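Long-range contacts in alpha-1,6-mannanase (Bacteroides thetaiotaomicron, PDB 4V1S), which probably hydrolyses alpha-1,6-mannosidic linkages within mannan chains, as expected of a family GH76 glycoside hydrolase from a gut symbiont: residues A[307-312]-A[340-345]; A[181-186]-A[251-256]; A[48-53]-A[383-388]. All coordinates share one frame; numbering follows the deposited sequence. Where two conformers were deposited one is given.

Contact 1: residues A[307-312]-A[340-345]; sequences GALNDP and FHAINF
Phe345 reaches from helix 334-350 to Gly307 and turns one face of its ring to Ala308. Its CB starts 3.9 Å from Gly307 O, and CG, anti to the backbone N (chi1 179°), lies 4.0 Å from Gly307 C. Further out, CD2 meets Ala308 CA at 3.7 Å, CD1 comes near Ala308 N and CE1 near the Ala308 methyl. At the tip, CZ and CE2 touch the same methyl, with Phe345 CZ 3.6 Å from Ala308 CB. That methyl stands over the ring face, 25° off the normal, in a CH-pi contact. An alanine in place of Phe345 would probably open a gap beside Ala308, whose CB and CA would lose the face they rest on. In the (alpha/alpha)6 barrel of this family, the loop 307-312 leads from helix 284-301 into helix 313-330, and it leans here on helix 334-350. Gly307 and Ala308 form a G1 beta bulge opposite Asn303. Gly307 has a positive phi, and a CB on it would collide with His341 O. The backbone can therefore come close enough for Ala342 CA to give a C-H...O contact to Gly307 O, 3.3 Å long with an angle of 151° at the hydrogen. The same oxygen accepts from a water at 2.8 Å, which also donates, over a longer distance, to Ala342 O. His341 CD2 lies 3.5 Å from Gly307 N, while its NE2 is hydrogen-bonded to Ile305 O. Further along, Leu309 sets CD1 4.0 Å from Ala342 CB, and Ile320 of helix 313-330 touches both residues.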
loop_
_atom_site.group_PDB
_atom_site.type_symbol
_atom_site.label_atom_id
_atom_site.label_comp_id
_atom_site.label_asym_id
_atom_site.label_seq_id
_atom_site.Cartn_x
_atom_site.Cartn_y
_atom_site.Cartn_z
ATOM N N GLY A 307 -16.803 -3.162 12.883
ATOM C CA GLY A 307 -15.992 -3.031 11.656
ATOM C C GLY A 307 -14.813 -2.065 11.726
ATOM O O GLY A 307 -14.111 -1.923 10.775
ATOM N N ALA A 308 -14.609 -1.408 12.858
ATOM C CA ALA A 308 -13.570 -0.398 13.021
ATOM C C ALA A 308 -12.177 -0.987 13.065
ATOM O O ALA A 308 -11.939 -2.069 13.644
ATOM C CB ALA A 308 -13.784 0.405 14.309
ATOM N N LEU A 309 -11.253 -0.264 12.444
ATOM C CA LEU A 309 -9.835 -0.627 12.448
ATOM C C LEU A 309 -9.032 0.452 13.175
ATOM O O LEU A 309 -8.997 1.607 12.764
ATOM C CB LEU A 309 -9.322 -0.818 11.022
ATOM C CG LEU A 309 -9.723 -2.152 10.387
ATOM C CD1 LEU A 309 -9.706 -2.084 8.867
ATOM C CD2 LEU A 309 -8.811 -3.285 10.891
ATOM N N ASN A 310 -8.409 0.062 14.278
ATOM C CA ASN A 310 -7.826 1.013 15.217
ATOM C C ASN A 310 -6.374 1.390 14.879
ATOM O O ASN A 310 -5.444 1.182 15.663
ATOM C CB ASN A 310 -7.902 0.435 16.630
ATOM C CG ASN A 310 -7.711 1.475 17.705
ATOM O OD1 ASN A 310 -7.861 2.667 17.479
ATOM N ND2 ASN A 310 -7.431 1.013 18.910
ATOM N N ASP A 311 -6.207 2.003 13.706
ATOM C CA ASP A 311 -4.918 2.497 13.255
ATOM C C ASP A 311 -5.205 3.570 12.200
ATOM O O ASP A 311 -6.346 3.727 11.726
ATOM C CB ASP A 311 -4.090 1.348 12.647
ATOM C CG ASP A 311 -2.641 1.235 13.202
ATOM O OD1 ASP A 311 -2.329 1.767 14.309
ATOM O OD2 ASP A 311 -1.825 0.539 12.524
ATOM N N PRO A 312 -4.155 4.276 11.766
ATOM C CA PRO A 312 -4.324 5.164 10.610
ATOM C C PRO A 312 -4.831 4.385 9.409
ATOM O O PRO A 312 -4.388 3.242 9.170
ATOM C CB PRO A 312 -2.902 5.693 10.350
ATOM C CG PRO A 312 -2.215 5.582 11.698
ATOM C CD PRO A 312 -2.775 4.320 12.287
ATOM N N PHE A 340 -15.901 -6.427 3.770
ATOM C CA PHE A 340 -17.059 -5.587 3.516
ATOM C C PHE A 340 -17.552 -4.895 4.780
ATOM O O PHE A 340 -17.963 -3.745 4.737
ATOM C CB PHE A 340 -18.193 -6.365 2.891
ATOM C CG PHE A 340 -17.934 -6.808 1.475
ATOM C CD1 PHE A 340 -17.666 -5.892 0.495
ATOM C CD2 PHE A 340 -18.022 -8.149 1.126
ATOM C CE1 PHE A 340 -17.465 -6.291 -0.808
ATOM C CE2 PHE A 340 -17.817 -8.548 -0.163
ATOM C CZ PHE A 340 -17.522 -7.617 -1.132
ATOM N N HIS A 341 -17.512 -5.597 5.906
ATOM C CA HIS A 341 -17.921 -4.959 7.183
ATOM C C HIS A 341 -17.016 -3.743 7.522
ATOM O O HIS A 341 -17.497 -2.687 7.921
ATOM C CB HIS A 341 -17.879 -5.992 8.299
ATOM C CG HIS A 341 -18.631 -5.599 9.524
ATOM N ND1 HIS A 341 -19.946 -5.195 9.491
ATOM C CD2 HIS A 341 -18.270 -5.606 10.826
ATOM C CE1 HIS A 341 -20.352 -4.933 10.719
ATOM N NE2 HIS A 341 -19.356 -5.180 11.547
ATOM N N ALA A 342 -15.695 -3.897 7.315
ATOM C CA ALA A 342 -14.743 -2.833 7.630
ATOM C C ALA A 342 -14.964 -1.654 6.655
ATOM O O ALA A 342 -14.974 -0.491 7.054
ATOM C CB ALA A 342 -13.323 -3.338 7.586
ATOM N N ILE A 343 -15.176 -1.985 5.389
ATOM C CA ILE A 343 -15.398 -0.948 4.353
ATOM C C ILE A 343 -16.740 -0.229 4.588
ATOM O O ILE A 343 -16.839 1.004 4.426
ATOM C CB ILE A 343 -15.211 -1.531 2.934
ATOM C CG1 ILE A 343 -13.740 -1.972 2.773
ATOM C CG2 ILE A 343 -15.573 -0.494 1.892
ATOM C CD1 ILE A 343 -13.467 -2.802 1.551
ATOM N N ASN A 344 -17.766 -0.964 5.007
ATOM C CA ASN A 344 -19.052 -0.341 5.346
ATOM C C ASN A 344 -18.895 0.657 6.464
ATOM O O ASN A 344 -19.482 1.718 6.429
ATOM C CB ASN A 344 -20.093 -1.416 5.703
ATOM C CG ASN A 344 -20.518 -2.268 4.492
ATOM O OD1 ASN A 344 -20.260 -1.937 3.343
ATOM N ND2 ASN A 344 -21.166 -3.370 4.765
ATOM N N PHE A 345 -18.085 0.301 7.464
ATOM C CA PHE A 345 -17.805 1.201 8.567
ATOM C C PHE A 345 -17.137 2.493 8.099
ATOM O O PHE A 345 -17.481 3.573 8.542
ATOM C CB PHE A 345 -16.945 0.494 9.624
ATOM C CG PHE A 345 -16.594 1.365 10.804
ATOM C CD1 PHE A 345 -17.441 1.495 11.849
ATOM C CD2 PHE A 345 -15.365 2.038 10.836
ATOM C CE1 PHE A 345 -17.105 2.276 12.951
ATOM C CE2 PHE A 345 -15.025 2.844 11.908
ATOM C CZ PHE A 345 -15.905 2.946 12.977
HETATM O O HOH W 1 -12.672 0.042 9.300
#

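Contact 2: residues A[181-186]-A[251-256]; sequences NVLGGG and KMVADG
With both of its methyls, Leu183 makes most of the contact between the loop 181-186 and the turn 251-256, which leaves strand 246-252 in an antiparallel beta hairpin attached to the all-helical barrel of the family. The leucine CG lies anti to the carbonyl carbon (chi1 -62°), and the two methyls beyond it divide their work. CD1 lies 3.7 Å from Lys251 O and also packs against Val253 CG2. CD2 approaches Met252 O at 3.9 Å. Beside it Val182 sends CG1 against Val253 CG1 at 3.7 Å, the two valines crossing at about a right angle. The side chains meet by van der Waals packing near the protein surface, and the leucine methyls also touch those two backbone carbonyl oxygens.

The next shell positions Val182 and Leu183. They are the two central residues of a type II beta turn, closed by Gly184 N bonding to Asn181 O at 2.8 Å; the turn carries both side chains toward the hairpin. Lys200 NZ then grips the loop, hydrogen-bonding to the carbonyls of Val182, Gly185 and Gly186, and the backbone of Lys200 pairs with that of Lys251, so one residue holds both partners. Trp234 NE1 bonds to Leu183 O. On the hairpin, Lys251 CB, CG and CD all pack on Leu183 CD1, and the chain then bends at its end, where NZ donates to Gly256 O in the carbonyl plane, on a lone pair, at 3.0 Å.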
loop_
_atom_site.group_PDB
_atom_site.type_symbol
_atom_site.label_atom_id
_atom_site.label_comp_id
_atom_site.label_asym_id
_atom_site.label_seq_id
_atom_site.Cartn_x
_atom_site.Cartn_y
_atom_site.Cartn_z
ATOM N N ASN A 181 24.545 -5.485 3.666
ATOM C CA ASN A 181 24.802 -6.308 4.852
ATOM C C ASN A 181 25.016 -5.563 6.168
ATOM O O ASN A 181 25.387 -6.163 7.161
ATOM C CB ASN A 181 25.918 -7.311 4.558
ATOM C CG ASN A 181 25.392 -8.548 3.874
ATOM O OD1 ASN A 181 25.928 -9.011 2.851
ATOM N ND2 ASN A 181 24.331 -9.100 4.433
ATOM N N VAL A 182 24.749 -4.259 6.184
ATOM C CA VAL A 182 24.682 -3.514 7.456
ATOM C C VAL A 182 23.520 -4.134 8.217
ATOM O O VAL A 182 22.469 -4.401 7.638
ATOM C CB VAL A 182 24.551 -2.010 7.179
ATOM C CG1 VAL A 182 24.290 -1.212 8.450
ATOM C CG2 VAL A 182 25.827 -1.516 6.475
ATOM N N LEU A 183 23.744 -4.426 9.497
ATOM C CA LEU A 183 22.795 -5.194 10.319
ATOM C C LEU A 183 22.528 -6.613 9.817
ATOM O O LEU A 183 21.593 -7.271 10.293
ATOM C CB LEU A 183 21.457 -4.440 10.489
ATOM C CG LEU A 183 21.555 -3.097 11.215
ATOM C CD1 LEU A 183 20.187 -2.447 11.334
ATOM C CD2 LEU A 183 22.185 -3.224 12.592
ATOM N N GLY A 184 23.334 -7.091 8.871
ATOM C CA GLY A 184 23.189 -8.436 8.345
ATOM C C GLY A 184 22.191 -8.598 7.221
ATOM O O GLY A 184 21.958 -9.704 6.755
ATOM N N GLY A 185 21.647 -7.482 6.746
ATOM C CA GLY A 185 20.611 -7.514 5.731
ATOM C C GLY A 185 19.624 -6.392 5.940
ATOM O O GLY A 185 19.857 -5.477 6.709
ATOM N N GLY A 186 18.499 -6.467 5.237
ATOM C CA GLY A 186 17.465 -5.451 5.382
ATOM C C GLY A 186 17.758 -4.205 4.574
ATOM O O GLY A 186 18.829 -4.064 3.953
ATOM N N LYS A 251 15.015 -1.284 12.992
ATOM C CA LYS A 251 16.223 -1.585 13.750
ATOM C C LYS A 251 17.250 -0.488 13.448
ATOM O O LYS A 251 17.502 -0.166 12.293
ATOM C CB LYS A 251 16.759 -2.965 13.397
ATOM C CG LYS A 251 17.886 -3.449 14.281
ATOM C CD LYS A 251 18.121 -4.920 14.026
ATOM C CE LYS A 251 19.298 -5.483 14.780
ATOM N NZ LYS A 251 18.833 -6.042 16.056
ATOM N N MET A 252 17.799 0.094 14.517
ATOM C CA MET A 252 18.744 1.211 14.418
ATOM C C MET A 252 20.128 0.701 14.065
ATOM O O MET A 252 20.611 -0.274 14.627
ATOM C CB MET A 252 18.829 1.981 15.734
ATOM C CG MET A 252 17.506 2.534 16.239
ATOM S SD MET A 252 16.712 3.664 15.073
ATOM C CE MET A 252 15.247 2.740 14.646
ATOM N N VAL A 253 20.763 1.359 13.112
ATOM C CA VAL A 253 22.078 0.919 12.662
ATOM C C VAL A 253 23.175 1.150 13.706
ATOM O O VAL A 253 24.078 0.326 13.849
ATOM C CB VAL A 253 22.424 1.586 11.319
ATOM C CG1 VAL A 253 23.905 1.478 10.995
ATOM C CG2 VAL A 253 21.578 0.975 10.214
ATOM N N ALA A 254 23.071 2.234 14.463
ATOM C CA ALA A 254 24.120 2.614 15.414
ATOM C C ALA A 254 24.351 1.543 16.473
ATOM O O ALA A 254 25.494 1.185 16.778
ATOM C CB ALA A 254 23.761 3.927 16.081
ATOM N N ASP A 255 23.271 1.033 17.038
ATOM C CA ASP A 255 23.388 0.092 18.152
ATOM C C ASP A 255 22.526 -1.154 18.060
ATOM O O ASP A 255 22.476 -1.945 19.006
ATOM C CB ASP A 255 23.078 0.817 19.466
ATOM C CG ASP A 255 21.657 1.348 19.537
ATOM O OD1 ASP A 255 20.884 1.223 18.560
ATOM O OD2 ASP A 255 21.315 1.917 20.600
ATOM N N GLY A 256 21.810 -1.306 16.951
ATOM C CA GLY A 256 20.976 -2.478 16.740
ATOM C C GLY A 256 19.711 -2.487 17.575
ATOM O O GLY A 256 19.008 -3.484 17.602
#

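Contact 3: residues A[48-53]-A[383-388]; sequences TWCKET and MYMRAA
Trp49 O is gripped twice by Thr53 and also faces Tyr384 CD2 across the contact. Thr53 OG1 donates to it at 2.7 Å, tilted 32° from the carbonyl plane, and Thr53 N donates at 3.0 Å from the opposite face of that plane. The hydroxyl bond to the preceding turn holds Thr53 OG1 at the edge of the Tyr384 ring, close to the ring plane, where it lies 3.3 Å from Tyr384 CE2. Trp49 takes a face of the same ring. Its CB stands over it in a CH-pi contact, 4.0 Å from the centroid, and its six-membered ring presents an edge toward the tyrosine face in an offset edge-to-face pair, planes at 77° and CE3 3.8 Å from Tyr384 CE1. One tyrosine is thus held by two residues a helical turn apart, and its OH is hydrogen-bonded to Tyr357 OH. Nearer the backbone, Cys50 CB meets Tyr384 CB at 3.7 Å. Cys50 SG, anti to the backbone N, reaches the methyl CE of Met385 at 3.7 Å, where the bent methionine chain folds back to meet it.

The helices run nearly antiparallel, at 159°, with axes 8.2 Å apart. Helix 46-61, the first long helix, thereby packs on the last, 374-394, bringing the two ends of the barrel chain together; Ile343 and Ile346 of helix 334-350 also touch Tyr384, while helix 313-330 packs against Met383.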
loop_
_atom_site.group_PDB
_atom_site.type_symbol
_atom_site.label_atom_id
_atom_site.label_comp_id
_atom_site.label_asym_id
_atom_site.label_seq_id
_atom_site.Cartn_x
_atom_site.Cartn_y
_atom_site.Cartn_z
ATOM N N THR A 48 -20.148 3.400 -6.825
ATOM C CA THR A 48 -20.584 4.790 -6.663
ATOM C C THR A 48 -19.876 5.492 -5.505
ATOM O O THR A 48 -19.451 6.615 -5.627
ATOM C CB THR A 48 -22.117 4.888 -6.507
ATOM O OG1 THR A 48 -22.682 4.470 -7.758
ATOM C CG2 THR A 48 -22.549 6.282 -6.213
ATOM N N TRP A 49 -19.714 4.797 -4.390
ATOM C CA TRP A 49 -19.016 5.384 -3.268
ATOM C C TRP A 49 -17.617 5.787 -3.673
ATOM O O TRP A 49 -17.151 6.835 -3.281
ATOM C CB TRP A 49 -18.927 4.417 -2.086
ATOM C CG TRP A 49 -20.232 4.063 -1.464
ATOM C CD1 TRP A 49 -21.458 4.536 -1.799
ATOM C CD2 TRP A 49 -20.425 3.136 -0.394
ATOM N NE1 TRP A 49 -22.421 3.948 -0.997
ATOM C CE2 TRP A 49 -21.808 3.091 -0.122
ATOM C CE3 TRP A 49 -19.559 2.360 0.381
ATOM C CZ2 TRP A 49 -22.347 2.287 0.900
ATOM C CZ3 TRP A 49 -20.097 1.550 1.382
ATOM C CH2 TRP A 49 -21.479 1.522 1.625
ATOM N N CYS A 50 -16.976 4.954 -4.489
ATOM C CA CYS A 50 -15.628 5.272 -4.952
ATOM C C CYS A 50 -15.646 6.518 -5.806
ATOM O O CYS A 50 -14.891 7.445 -5.559
ATOM C CB CYS A 50 -15.034 4.115 -5.734
ATOM S SG CYS A 50 -13.371 4.435 -6.367
ATOM N N LYS A 51 -16.534 6.569 -6.793
ATOM C CA LYS A 51 -16.629 7.748 -7.666
ATOM C C LYS A 51 -16.962 9.016 -6.865
ATOM O O LYS A 51 -16.441 10.078 -7.117
ATOM C CB LYS A 51 -17.624 7.497 -8.805
ATOM C CG LYS A 51 -17.092 6.449 -9.784
ATOM C CD LYS A 51 -18.166 5.840 -10.662
ATOM C CE LYS A 51 -19.228 6.868 -10.992
ATOM N NZ LYS A 51 -18.688 7.914 -11.885
ATOM N N GLU A 52 -17.840 8.882 -5.889
ATOM C CA GLU A 52 -18.152 9.996 -5.018
ATOM C C GLU A 52 -16.913 10.537 -4.312
ATOM O O GLU A 52 -16.698 11.759 -4.233
ATOM C CB GLU A 52 -19.234 9.591 -4.030
ATOM C CG GLU A 52 -20.610 9.482 -4.668
ATOM C CD GLU A 52 -21.682 8.939 -3.721
ATOM O OE1 GLU A 52 -21.334 8.359 -2.671
ATOM O OE2 GLU A 52 -22.892 9.078 -4.029
ATOM N N THR A 53 -16.132 9.621 -3.757
ATOM C CA THR A 53 -14.950 9.972 -3.013
ATOM C C THR A 53 -13.936 10.687 -3.923
ATOM O O THR A 53 -13.382 11.712 -3.562
ATOM C CB THR A 53 -14.323 8.748 -2.391
ATOM O OG1 THR A 53 -15.322 7.977 -1.708
ATOM C CG2 THR A 53 -13.241 9.138 -1.448
ATOM N N MET A 383 -10.206 1.427 -1.137
ATOM C CA MET A 383 -11.028 0.388 -0.507
ATOM C C MET A 383 -12.380 0.226 -1.184
ATOM O O MET A 383 -12.849 -0.899 -1.411
ATOM C CB MET A 383 -11.222 0.686 0.949
ATOM C CG MET A 383 -9.960 0.523 1.766
ATOM S SD MET A 383 -9.290 -1.149 1.872
ATOM C CE MET A 383 -8.126 -1.173 0.531
ATOM N N TYR A 384 -12.987 1.339 -1.560
ATOM C CA TYR A 384 -14.291 1.229 -2.227
ATOM C C TYR A 384 -14.193 0.527 -3.563
ATOM O O TYR A 384 -15.080 -0.242 -3.922
ATOM C CB TYR A 384 -14.996 2.590 -2.375
ATOM C CG TYR A 384 -15.340 3.279 -1.087
ATOM C CD1 TYR A 384 -15.759 2.564 0.035
ATOM C CD2 TYR A 384 -15.241 4.668 -0.979
ATOM C CE1 TYR A 384 -16.005 3.212 1.237
ATOM C CE2 TYR A 384 -15.573 5.348 0.205
ATOM C CZ TYR A 384 -15.952 4.597 1.309
ATOM O OH TYR A 384 -16.258 5.230 2.480
ATOM N N MET A 385 -13.145 0.816 -4.331
ATOM C CA MET A 385 -12.984 0.182 -5.612
ATOM C C MET A 385 -12.696 -1.324 -5.433
ATOM O O MET A 385 -13.182 -2.163 -6.208
ATOM C CB MET A 385 -11.890 0.861 -6.428
ATOM C CG MET A 385 -11.848 0.410 -7.877
ATOM S SD MET A 385 -13.245 0.898 -8.853
ATOM C CE MET A 385 -12.718 2.510 -9.422
ATOM N N ARG A 386 -11.879 -1.657 -4.433
ATOM C CA ARG A 386 -11.639 -3.063 -4.113
ATOM C C ARG A 386 -12.925 -3.816 -3.784
ATOM O O ARG A 386 -13.187 -4.920 -4.290
ATOM C CB ARG A 386 -10.660 -3.206 -2.971
ATOM C CG ARG A 386 -9.260 -2.730 -3.305
ATOM C CD ARG A 386 -8.529 -3.735 -4.151
ATOM N NE ARG A 386 -7.872 -4.723 -3.333
ATOM C CZ ARG A 386 -7.589 -5.969 -3.668
ATOM N NH1 ARG A 386 -7.954 -6.439 -4.828
ATOM N NH2 ARG A 386 -6.909 -6.736 -2.820
ATOM N N ALA A 387 -13.715 -3.219 -2.927
ATOM C CA ALA A 387 -15.011 -3.786 -2.554
ATOM C C ALA A 387 -15.926 -3.941 -3.782
ATOM O O ALA A 387 -16.582 -4.942 -3.931
ATOM C CB ALA A 387 -15.672 -2.914 -1.501
ATOM N N ALA A 388 -15.923 -2.957 -4.672
ATOM C CA ALA A 388 -16.712 -3.040 -5.899
ATOM C C ALA A 388 -16.293 -4.239 -6.747
ATOM O O ALA A 388 -17.131 -4.945 -7.309
ATOM C CB ALA A 388 -16.575 -1.740 -6.684
#

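Contacts 1 and 3 form one continuous piece of core, their centres about 14 Å apart. The joint is made by Ile343 and Phe340 on helix 334-350: Ile343 CG2 meets Tyr384 CD1 at 3.6 Å, Ile343 CD1 lies 3.8 Å from Ala387 CB, and Phe340 CE1 comes 3.5 Å from Ala387 O. Helix 334-350 therefore packs against loop 307-312 with one side and helix 374-394 with another. Contact 2 stands apart on the surface hairpin, its centre about 35 Å from that of contact 1 and about 41 Å from that of contact 3, on the opposite side of the chain's centre from contact 3. Contacts 2 and 1 both fall, in series, within the sequence that contact 3 spans.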